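Long-range contacts in fatty acid synthase 1, isoform A (Drosophila melanogaster, PDB 6FN6), which probably carries out, in its modifying region, the dehydratase, enoyl reductase and ketoreductase steps that process acyl chains during fatty acid synthesis: residues E587-D592 against R918-P923; L565-A570 against I913-R918; R198-P203 against G238-G243. All coordinates share one frame; numbering follows the deposited sequence.

Contact 1 of 3, residues E587-D592 against R918-P923; sequences EAAQAD and RTYMHP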
# COMPACT_ATOMS: atom_id res chain seq x y z
N GLU A 587 7.06 -37.37 -26.42
CA GLU A 587 6.50 -38.65 -26.03
C GLU A 587 6.45 -38.72 -24.51
O GLU A 587 7.39 -38.29 -23.84
CB GLU A 587 7.32 -39.80 -26.60
CG GLU A 587 6.70 -41.18 -26.38
CD GLU A 587 7.59 -42.30 -26.90
OE1 GLU A 587 7.16 -43.47 -26.84
OE2 GLU A 587 8.71 -42.01 -27.37
N ALA A 588 5.36 -39.26 -23.98
CA ALA A 588 5.18 -39.31 -22.54
C ALA A 588 5.45 -40.71 -22.02
O ALA A 588 5.39 -41.68 -22.78
CB ALA A 588 3.78 -38.87 -22.16
N ALA A 589 5.75 -40.82 -20.73
CA ALA A 589 5.95 -42.12 -20.13
C ALA A 589 4.60 -42.79 -19.97
O ALA A 589 3.58 -42.11 -19.85
CB ALA A 589 6.65 -41.99 -18.79
N GLN A 590 4.57 -44.12 -19.97
CA GLN A 590 3.33 -44.84 -19.76
C GLN A 590 2.92 -44.73 -18.30
O GLN A 590 3.67 -44.23 -17.46
CB GLN A 590 3.46 -46.30 -20.20
CG GLN A 590 4.44 -47.13 -19.38
CD GLN A 590 4.43 -48.59 -19.79
OE1 GLN A 590 3.99 -48.94 -20.88
NE2 GLN A 590 4.92 -49.46 -18.90
N ALA A 591 1.72 -45.21 -17.99
CA ALA A 591 1.25 -45.25 -16.61
C ALA A 591 1.46 -46.65 -16.04
O ALA A 591 1.41 -47.64 -16.78
CB ALA A 591 -0.21 -44.84 -16.52
N ASP A 592 1.69 -46.73 -14.74
CA ASP A 592 1.93 -48.01 -14.08
C ASP A 592 0.72 -48.92 -14.19
O ASP A 592 0.84 -50.15 -14.16
CB ASP A 592 2.30 -47.80 -12.61
CG ASP A 592 3.62 -47.09 -12.43
OD1 ASP A 592 4.52 -47.29 -13.27
OD2 ASP A 592 3.77 -46.33 -11.45
N ARG A 918 10.99 -40.32 -26.77
CA ARG A 918 11.72 -40.23 -25.52
C ARG A 918 11.57 -41.51 -24.71
O ARG A 918 10.46 -42.02 -24.54
CB ARG A 918 11.25 -39.02 -24.71
CG ARG A 918 11.87 -38.92 -23.33
CD ARG A 918 11.63 -37.56 -22.71
NE ARG A 918 12.32 -36.51 -23.45
CZ ARG A 918 12.40 -35.24 -23.06
NH1 ARG A 918 11.82 -34.85 -21.93
NH2 ARG A 918 13.06 -34.37 -23.81
N THR A 919 12.69 -42.03 -24.24
CA THR A 919 12.70 -43.29 -23.50
C THR A 919 12.80 -43.01 -22.01
O THR A 919 13.66 -42.25 -21.56
CB THR A 919 13.88 -44.19 -23.94
OG1 THR A 919 13.88 -44.32 -25.37
CG2 THR A 919 13.77 -45.57 -23.31
N TYR A 920 11.91 -43.63 -21.25
CA TYR A 920 11.89 -43.48 -19.80
C TYR A 920 12.32 -44.78 -19.13
O TYR A 920 12.21 -45.85 -19.72
CB TYR A 920 10.49 -43.08 -19.33
CG TYR A 920 10.00 -41.76 -19.90
CD1 TYR A 920 9.39 -41.71 -21.14
CD2 TYR A 920 10.14 -40.58 -19.19
CE1 TYR A 920 8.93 -40.51 -21.67
CE2 TYR A 920 9.69 -39.38 -19.70
CZ TYR A 920 9.08 -39.35 -20.94
OH TYR A 920 8.64 -38.15 -21.44
N MET A 921 12.83 -44.67 -17.91
CA MET A 921 13.20 -45.86 -17.15
C MET A 921 11.96 -46.55 -16.58
O MET A 921 10.89 -45.95 -16.45
CB MET A 921 14.17 -45.51 -16.03
CG MET A 921 15.53 -45.03 -16.50
SD MET A 921 16.31 -46.17 -17.67
CE MET A 921 16.21 -45.21 -19.18
N HIS A 922 12.12 -47.83 -16.25
CA HIS A 922 11.04 -48.61 -15.66
C HIS A 922 11.02 -48.41 -14.14
O HIS A 922 12.03 -48.61 -13.47
CB HIS A 922 11.24 -50.09 -15.99
CG HIS A 922 10.00 -50.91 -15.84
ND1 HIS A 922 9.36 -51.08 -14.63
CD2 HIS A 922 9.28 -51.61 -16.75
CE1 HIS A 922 8.30 -51.85 -14.80
NE2 HIS A 922 8.22 -52.19 -16.08
N PRO A 923 9.86 -48.00 -13.59
CA PRO A 923 9.80 -47.66 -12.16
C PRO A 923 9.81 -48.87 -11.22
O PRO A 923 9.76 -48.68 -10.00
CB PRO A 923 8.47 -46.91 -12.05
CG PRO A 923 7.63 -47.47 -13.13
CD PRO A 923 8.57 -47.78 -14.26
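In Tyr920, CG is anti to the carbonyl carbon (chi1 -60°), and in Glu587 CG is anti to the backbone N (chi1 -173°); beyond CG the tyrosine ring lies against Ala589. The glutamate continues extended (chi2 -177°), which carries its carboxylate on to Arg918, where OE2 accepts a nearly straight hydrogen bond from the backbone N, 2.9 Å away. This N-H approaches the anti side of the carboxylate, somewhat out of its plane. Glu587 O in turn receives the Tyr920 hydroxyl, OH to O being 2.7 Å. Donor and carbonyl are coplanar, and the oxygen also lies at the edge of the phenol ring, near the ring plane. Ala589 covers one face of that ring, its CB 3.6 Å from the Tyr920 centroid in a CH-pi contact shifted toward CG. A methyl suits this place because it can settle on a flat surface without bulk to either side. A phenylalanine in place of Tyr920 would probably keep the methyl contact but leave Glu587 O without its hydroxyl donor and the ring freer to shift. Tyr571 of strand 570-574 touches Tyr920 too, while the guanidinium of Arg918 leads away from the contact, to a long, weak ion pair with Glu1151. The two loops run nearly parallel but form no sheet here; each bond joins one side chain to a main-chain atom, and both converge on Glu587, which is consistent with its holding the end of strand 583-587 against the loop leading to strand 926-930.

Contact 2 of 3, residues L565-A570 against I913-R918; sequences LQVEHA and INAIPR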
# COMPACT_ATOMS: atom_id res chain seq x y z
N LEU A 565 8.60 -39.33 -34.38
CA LEU A 565 7.97 -40.63 -34.54
C LEU A 565 6.52 -40.58 -34.07
O LEU A 565 6.18 -39.82 -33.16
CB LEU A 565 8.73 -41.70 -33.75
CG LEU A 565 10.15 -42.02 -34.20
CD1 LEU A 565 10.70 -43.18 -33.38
CD2 LEU A 565 10.24 -42.34 -35.69
N GLN A 566 5.66 -41.38 -34.70
CA GLN A 566 4.25 -41.43 -34.33
C GLN A 566 4.06 -42.21 -33.03
O GLN A 566 4.12 -43.43 -33.01
CB GLN A 566 3.41 -42.05 -35.45
CG GLN A 566 3.17 -41.14 -36.64
CD GLN A 566 2.00 -41.59 -37.50
OE1 GLN A 566 1.78 -42.79 -37.69
NE2 GLN A 566 1.23 -40.63 -38.01
N VAL A 567 3.83 -41.48 -31.94
CA VAL A 567 3.64 -42.08 -30.63
C VAL A 567 2.17 -42.03 -30.23
O VAL A 567 1.38 -41.29 -30.82
CB VAL A 567 4.52 -41.38 -29.58
CG1 VAL A 567 5.98 -41.43 -29.99
CG2 VAL A 567 4.07 -39.93 -29.37
N GLU A 568 1.80 -42.83 -29.23
CA GLU A 568 0.42 -42.88 -28.77
C GLU A 568 0.12 -41.80 -27.74
O GLU A 568 -0.96 -41.20 -27.75
CB GLU A 568 0.11 -44.26 -28.19
CG GLU A 568 -1.35 -44.47 -27.83
CD GLU A 568 -1.63 -45.85 -27.29
OE1 GLU A 568 -0.67 -46.59 -27.01
OE2 GLU A 568 -2.82 -46.20 -27.14
N HIS A 569 1.07 -41.56 -26.84
CA HIS A 569 0.90 -40.58 -25.77
C HIS A 569 2.01 -39.54 -25.79
O HIS A 569 3.20 -39.87 -25.89
CB HIS A 569 0.85 -41.26 -24.41
CG HIS A 569 -0.33 -42.15 -24.23
ND1 HIS A 569 -1.62 -41.74 -24.47
CD2 HIS A 569 -0.43 -43.44 -23.82
CE1 HIS A 569 -2.46 -42.73 -24.23
NE2 HIS A 569 -1.76 -43.77 -23.83
N ALA A 570 1.62 -38.27 -25.69
CA ALA A 570 2.58 -37.18 -25.72
C ALA A 570 2.05 -35.95 -25.00
O ALA A 570 0.85 -35.84 -24.72
CB ALA A 570 2.93 -36.83 -27.16
N ILE A 913 0.23 -39.40 -32.65
CA ILE A 913 0.61 -38.01 -32.82
C ILE A 913 2.12 -37.95 -32.98
O ILE A 913 2.85 -38.71 -32.35
CB ILE A 913 0.13 -37.15 -31.63
CG1 ILE A 913 0.45 -35.67 -31.88
CG2 ILE A 913 0.76 -37.63 -30.33
CD1 ILE A 913 -0.22 -34.72 -30.89
N ASN A 914 2.58 -37.05 -33.85
CA ASN A 914 4.00 -36.91 -34.09
C ASN A 914 4.65 -36.14 -32.95
O ASN A 914 4.37 -34.95 -32.74
CB ASN A 914 4.24 -36.20 -35.42
CG ASN A 914 3.76 -37.02 -36.60
OD1 ASN A 914 4.48 -37.87 -37.12
ND2 ASN A 914 2.53 -36.76 -37.04
N ALA A 915 5.51 -36.82 -32.20
CA ALA A 915 6.20 -36.22 -31.08
C ALA A 915 7.65 -36.69 -31.06
O ALA A 915 7.98 -37.74 -31.60
CB ALA A 915 5.52 -36.59 -29.77
N ILE A 916 8.51 -35.88 -30.46
CA ILE A 916 9.91 -36.25 -30.31
C ILE A 916 9.95 -37.49 -29.42
O ILE A 916 9.46 -37.45 -28.29
CB ILE A 916 10.74 -35.10 -29.74
CG1 ILE A 916 10.72 -33.91 -30.71
CG2 ILE A 916 12.18 -35.54 -29.49
CD1 ILE A 916 11.29 -32.63 -30.14
N PRO A 917 10.51 -38.60 -29.93
CA PRO A 917 10.52 -39.81 -29.09
C PRO A 917 11.36 -39.63 -27.84
O PRO A 917 12.33 -38.87 -27.85
CB PRO A 917 11.10 -40.88 -30.02
CG PRO A 917 11.91 -40.12 -31.01
CD PRO A 917 11.20 -38.82 -31.21
N ARG A 918 10.99 -40.32 -26.77
CA ARG A 918 11.72 -40.23 -25.52
C ARG A 918 11.57 -41.51 -24.71
O ARG A 918 10.46 -42.02 -24.54
CB ARG A 918 11.25 -39.02 -24.71
CG ARG A 918 11.87 -38.92 -23.33
CD ARG A 918 11.63 -37.56 -22.71
NE ARG A 918 12.32 -36.51 -23.45
CZ ARG A 918 12.40 -35.24 -23.06
NH1 ARG A 918 11.82 -34.85 -21.93
NH2 ARG A 918 13.06 -34.37 -23.81
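Leu565 and Val567 pair with Ala915 and Ile913 through four main-chain hydrogen bonds. The bonds of Val567 with Ile913 are the shorter, with Ile913 N to Val567 O at 2.9 Å and Val567 N to Ile913 O at 3.0 Å. At the other end, Leu565 N lies 3.3 Å from Ala915 O, and this hydrogen bond is more bent than its mates. Gln566 and Asn914 form the non-hydrogen-bonded pair between them. The result is a small antiparallel ribbon of strands 565-567 and 913-915, strongly twisted, with 123° between the strand directions. One strand comes before and the other after the long run of chain that holds strands 601-611 to 891-895 and the parallel, Rossmann-type sheet around strand 710-713, so the ribbon clasps together the chain entering and leaving the enoyl reductase part of the region. Apolar contacts gather on the face that carries Val567, Ile913 and Ala915. With CG1 anti to the carbonyl carbon (chi1 -57°), Val567 has its CG2 between the backbone N and the carbonyl carbon, 3.7 Å from Ala915 CB. Ala570 approaches from beyond the strand, its CB 3.7 Å from Ala915 CB and a little farther from Ile913 CG2; two methyls can meet this closely where larger side chains would push the segments apart. Trp585 of strand 583-587 packs on Ile913 and Ala915. At the exposed end, Leu565 crosses Pro917 at about a right angle, CD1 lying 4.1 Å from the proline CG. Polar side chains take the other face: Gln566 and Asn914 lie side by side, pointing the same way, with Gln566 CG 3.6 Å from Asn914 OD1 and the two amide planes 42° apart, and no hydrogen bond joins them.

Contact 3 of 3, residues R198-P203 against G238-G243; sequences RAVINP and GVELRG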
# COMPACT_ATOMS: atom_id res chain seq x y z
N ARG A 198 15.28 -6.82 7.07
CA ARG A 198 16.11 -6.19 8.09
C ARG A 198 17.52 -6.76 8.10
O ARG A 198 17.72 -7.97 8.00
CB ARG A 198 15.46 -6.36 9.47
CG ARG A 198 16.00 -5.42 10.54
CD ARG A 198 15.37 -5.73 11.89
NE ARG A 198 15.37 -4.57 12.78
CZ ARG A 198 14.41 -3.64 12.81
NH1 ARG A 198 13.36 -3.73 12.00
NH2 ARG A 198 14.51 -2.63 13.66
N ALA A 199 18.50 -5.87 8.23
CA ALA A 199 19.90 -6.27 8.32
C ALA A 199 20.58 -5.52 9.45
O ALA A 199 20.87 -4.33 9.34
CB ALA A 199 20.61 -6.00 7.00
N VAL A 200 20.83 -6.22 10.55
CA VAL A 200 21.48 -5.62 11.71
C VAL A 200 22.98 -5.88 11.65
O VAL A 200 23.42 -7.03 11.58
CB VAL A 200 20.89 -6.16 13.02
CG1 VAL A 200 21.47 -5.41 14.22
CG2 VAL A 200 19.37 -6.04 13.01
N ILE A 201 23.77 -4.81 11.68
CA ILE A 201 25.22 -4.92 11.63
C ILE A 201 25.81 -4.36 12.92
O ILE A 201 25.58 -3.21 13.28
CB ILE A 201 25.79 -4.19 10.40
CG1 ILE A 201 25.10 -4.70 9.13
CG2 ILE A 201 27.30 -4.41 10.31
CD1 ILE A 201 25.46 -3.94 7.88
N ASN A 202 26.58 -5.20 13.61
CA ASN A 202 27.18 -4.86 14.89
C ASN A 202 28.70 -5.04 14.83
O ASN A 202 29.21 -6.11 15.17
CB ASN A 202 26.59 -5.72 16.01
CG ASN A 202 26.98 -5.26 17.39
OD1 ASN A 202 27.97 -4.54 17.56
ND2 ASN A 202 26.21 -5.66 18.39
N PRO A 203 29.43 -4.01 14.38
CA PRO A 203 30.88 -4.15 14.17
C PRO A 203 31.66 -4.45 15.45
O PRO A 203 32.57 -5.28 15.42
CB PRO A 203 31.29 -2.77 13.62
CG PRO A 203 30.02 -2.10 13.22
CD PRO A 203 28.96 -2.64 14.10
N GLY A 238 28.39 -10.66 13.93
CA GLY A 238 27.81 -9.34 14.08
C GLY A 238 26.74 -8.99 13.08
O GLY A 238 26.11 -7.94 13.17
N VAL A 239 26.53 -9.88 12.11
CA VAL A 239 25.55 -9.64 11.05
C VAL A 239 24.30 -10.49 11.30
O VAL A 239 24.39 -11.69 11.55
CB VAL A 239 26.15 -9.93 9.66
CG1 VAL A 239 25.16 -9.56 8.56
CG2 VAL A 239 27.46 -9.18 9.47
N GLU A 240 23.14 -9.86 11.22
CA GLU A 240 21.87 -10.55 11.38
C GLU A 240 20.91 -10.15 10.25
O GLU A 240 20.56 -8.98 10.12
CB GLU A 240 21.26 -10.24 12.74
CG GLU A 240 20.09 -11.13 13.12
CD GLU A 240 19.45 -10.72 14.43
OE1 GLU A 240 20.03 -11.00 15.50
OE2 GLU A 240 18.35 -10.13 14.39
N LEU A 241 20.50 -11.12 9.45
CA LEU A 241 19.66 -10.85 8.28
C LEU A 241 18.29 -11.49 8.41
O LEU A 241 18.17 -12.71 8.54
CB LEU A 241 20.36 -11.35 7.01
CG LEU A 241 21.76 -10.77 6.77
CD1 LEU A 241 22.42 -11.43 5.57
CD2 LEU A 241 21.71 -9.26 6.58
N ARG A 242 17.24 -10.67 8.37
CA ARG A 242 15.87 -11.14 8.50
C ARG A 242 15.09 -10.96 7.21
O ARG A 242 15.31 -10.00 6.47
CB ARG A 242 15.16 -10.40 9.64
CG ARG A 242 15.96 -10.29 10.92
CD ARG A 242 15.14 -9.63 12.02
NE ARG A 242 15.98 -9.11 13.10
CZ ARG A 242 15.52 -8.45 14.16
NH1 ARG A 242 14.21 -8.22 14.28
NH2 ARG A 242 16.35 -8.01 15.09
N GLY A 243 14.17 -11.89 6.93
CA GLY A 243 13.25 -11.76 5.82
C GLY A 243 13.89 -11.67 4.44
O GLY A 243 13.54 -10.80 3.64
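Ala199 and Leu241 make the close apolar contact of this antiparallel pair, the leucine CD2 coming within 3.5 Å of the alanine CB. A methyl suits the spot because the leucine branch bends back over it. Equally tight are two arginines lying side by side: Arg198, partly exposed, rests its CD over the centre of the buried Arg242 guanidinium, 3.5 Å from CZ. Like charges come near here, but Arg242 NE forms a salt bridge to Glu240 OE2 at 2.9 Å, and Arg198 has its own in Glu61 and Glu113, which probably offsets the repulsion. Packing between the segments is looser at Ile201 and Val239, whose side chains turn to other partners. Five main-chain hydrogen bonds link the segments, four between the strands and a fifth just beyond, from Asn202 N to Gly238 O, where Asn202 caps the following helix. Glycine suits position 238, since a side chain would point at segment 198-203 and run into Asn202 O. The pair belongs to the predicted C-terminal hotdog fold of the dehydratase. Helix 170-183, bearing the predicted proton donor Asp175, packs on Val239 and Leu241, helix 34-48 on Ala199 and Ile201, while strand 58-65 flanks strand 191-201 and strand 233-236 flanks strand 239-248.

How the contacts relate
From the N terminus, contact 3 comes first: within the dehydratase it closes a loop of 34 residues that holds most of helix 203-210 and strands 223-228 and 233-236, and it ends before the others begin. Its nearest atoms stay about 35 Å from either of them. Contacts 2 and 1 each span more than 300 residues and cross: 565-570 and then 587-592 open the loops, and 913-918 and then 918-923 close them in the same order. They share Arg918 and touch, for Glu587 N probably bonds to Ile916 O and Ala588 N to His569 O. Together they hold the linkers flanking the enoyl reductase part close to the start of the ketoreductase strands.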